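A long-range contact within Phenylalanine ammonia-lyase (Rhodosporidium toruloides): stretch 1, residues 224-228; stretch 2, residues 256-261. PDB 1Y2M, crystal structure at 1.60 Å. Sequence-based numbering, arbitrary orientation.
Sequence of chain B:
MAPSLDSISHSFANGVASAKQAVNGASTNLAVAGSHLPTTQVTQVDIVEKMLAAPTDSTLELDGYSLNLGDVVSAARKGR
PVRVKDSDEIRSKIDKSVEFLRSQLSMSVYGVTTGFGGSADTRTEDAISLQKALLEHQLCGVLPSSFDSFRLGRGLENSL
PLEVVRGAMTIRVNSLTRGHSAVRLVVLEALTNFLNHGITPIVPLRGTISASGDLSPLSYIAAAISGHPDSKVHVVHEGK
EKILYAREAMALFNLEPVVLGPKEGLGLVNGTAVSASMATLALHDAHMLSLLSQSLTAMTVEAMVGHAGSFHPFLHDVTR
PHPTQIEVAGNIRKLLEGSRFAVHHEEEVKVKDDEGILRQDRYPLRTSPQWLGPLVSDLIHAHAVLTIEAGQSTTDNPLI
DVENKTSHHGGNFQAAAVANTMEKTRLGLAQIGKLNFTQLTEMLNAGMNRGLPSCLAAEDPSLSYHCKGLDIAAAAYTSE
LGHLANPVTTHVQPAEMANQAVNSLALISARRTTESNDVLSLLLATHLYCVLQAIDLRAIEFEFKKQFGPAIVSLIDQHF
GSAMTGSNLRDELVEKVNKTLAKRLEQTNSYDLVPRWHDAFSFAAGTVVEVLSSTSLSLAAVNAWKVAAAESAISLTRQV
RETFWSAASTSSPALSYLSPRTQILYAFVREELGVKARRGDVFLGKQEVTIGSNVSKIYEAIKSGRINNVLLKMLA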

# COMPACT_ATOMS: atom_id res chain seq x y z
N ALA B 224 -28.89 -9.86 21.78
CA ALA B 224 -28.57 -10.47 23.04
C ALA B 224 -29.46 -9.90 24.16
O ALA B 224 -30.10 -10.70 24.87
N ILE B 225 -29.51 -8.59 24.35
CA ILE B 225 -30.34 -8.04 25.41
C ILE B 225 -31.84 -8.30 25.21
O ILE B 225 -32.63 -8.26 26.16
N SER B 226 -32.24 -8.52 23.95
CA SER B 226 -33.62 -8.81 23.65
C SER B 226 -33.92 -10.33 23.62
O SER B 226 -35.06 -10.74 23.38
N GLY B 227 -32.92 -11.16 23.88
CA GLY B 227 -33.16 -12.59 24.01
C GLY B 227 -33.52 -13.29 22.70
O GLY B 227 -34.29 -14.25 22.71
N HIS B 228 -32.95 -12.82 21.58
CA HIS B 228 -33.11 -13.52 20.29
C HIS B 228 -32.78 -15.00 20.53
O HIS B 228 -31.83 -15.32 21.21
N GLU B 256 -34.31 -9.61 32.78
CA GLU B 256 -35.41 -9.73 31.85
C GLU B 256 -35.03 -9.25 30.46
O GLU B 256 -34.56 -8.14 30.32
N PRO B 257 -35.28 -10.07 29.42
CA PRO B 257 -35.12 -9.63 28.01
C PRO B 257 -35.97 -8.41 27.75
O PRO B 257 -37.10 -8.34 28.26
N VAL B 258 -35.43 -7.46 27.01
CA VAL B 258 -36.21 -6.31 26.56
C VAL B 258 -36.91 -6.63 25.26
O VAL B 258 -36.43 -7.48 24.49
N VAL B 259 -38.06 -5.99 25.04
CA VAL B 259 -38.78 -6.05 23.78
C VAL B 259 -38.62 -4.69 23.13
O VAL B 259 -39.06 -3.68 23.72
N LEU B 260 -38.01 -4.65 21.94
CA LEU B 260 -37.67 -3.39 21.29
C LEU B 260 -38.90 -2.75 20.69
O LEU B 260 -39.71 -3.39 20.00
N GLY B 261 -39.04 -1.46 20.98
CA GLY B 261 -40.15 -0.68 20.48
C GLY B 261 -39.74 0.25 19.36
O GLY B 261 -38.63 0.13 18.80

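The segment 256-261 runs without regular secondary structure past the C-terminal end of a helix, and the contact buries 237 Å² in total. Glu 256 contributes through its backbone alone: its CA-to-CB bond points away, and the side chain (chi1 t, chi2 t) stays out of reach of the helix end. Its carbonyl nevertheless accepts a hydrogen bond from water 1 (2.8 Å to Glu 256 O), which also donates to Ile 225 O at 2.9 Å and so bridges the two stretches.

The CA-to-CB bond of Pro 257, whose ring has a C-gamma exo pucker, points sideways to the turn. Pro 257 CB is 3.9 Å from Ser 226 O and 4.3 Å from Gly 227 N, while Pro 257 CA makes a CA-H...O contact with Ile 225 O at 3.4 Å. Gly 227 has positive phi, in a Schellman motif, and an ideal CB there would point toward stretch 2, only 3.3 Å from Pro 257 CB.

Val 258 is the centre of the contact. Val 258 N donates to Ile 225 O at 3.0 Å in a nearly straight hydrogen bond (163°), and Val 258 O lies 3.2 Å from Ser 226 CA in a second CA-H...O contact. Water 2 donates to both Val 258 O (2.6 Å) and Ser 226 O (2.7 Å). The CA-to-CB bond of Val 258 points sideways, and its side chain (chi1 m) puts Val 258 CG2 4.0 Å from Ile 225 CD1 (chi1 p, chi2 t) and 4.2 Å from Ser 226 CB (chi1 p). Ser 226 OG bonds elsewhere in the structure.

The CA-to-CB bond of Val 259 (chi1 t) points away, and the residue makes no contact. That of Leu 260 (chi1 m, chi2 t) points sideways, but the end of the side chain comes nearer, placing Leu 260 CG 4.4 Å from Ser 226 CB. Gly 261, lacking a side chain, lies beyond the contact.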

# COMPACT_ATOMS: atom_id res chain seq x y z
CB ALA B 224 -27.12 -10.34 23.36
CB ILE B 225 -30.08 -6.52 25.68
CG1 ILE B 225 -30.37 -5.66 24.45
CG2 ILE B 225 -28.68 -6.34 26.15
CD1 ILE B 225 -30.47 -4.17 24.78
CB SER B 226 -34.02 -8.08 22.36
OG SER B 226 -33.34 -8.60 21.29
CB HIS B 228 -32.14 -12.97 19.26
CG HIS B 228 -32.41 -13.44 17.86
ND1 HIS B 228 -32.13 -14.72 17.43
CD2 HIS B 228 -32.88 -12.78 16.78
CE1 HIS B 228 -32.43 -14.83 16.15
NE2 HIS B 228 -32.89 -13.67 15.73
CB GLU B 256 -36.59 -8.89 32.31
CG GLU B 256 -37.75 -8.91 31.35
CD GLU B 256 -39.04 -8.43 31.97
OE1 GLU B 256 -39.15 -8.49 33.21
OE2 GLU B 256 -39.92 -7.99 31.21
CB PRO B 257 -35.67 -10.80 27.20
CG PRO B 257 -35.49 -11.98 28.10
CD PRO B 257 -35.66 -11.49 29.51
CB VAL B 258 -35.35 -5.04 26.36
CG1 VAL B 258 -34.83 -4.55 27.70
CG2 VAL B 258 -34.24 -5.27 25.42
CB VAL B 259 -40.27 -6.38 24.01
CG1 VAL B 259 -41.04 -6.31 22.73
CG2 VAL B 259 -40.39 -7.73 24.69
CB LEU B 260 -36.59 -3.59 20.22
CG LEU B 260 -35.29 -4.20 20.75
CD1 LEU B 260 -34.23 -4.21 19.66
CD2 LEU B 260 -34.76 -3.48 21.97
O HOH W 1 -32.21 -7.43 28.90
O HOH W 2 -37.51 -9.77 23.83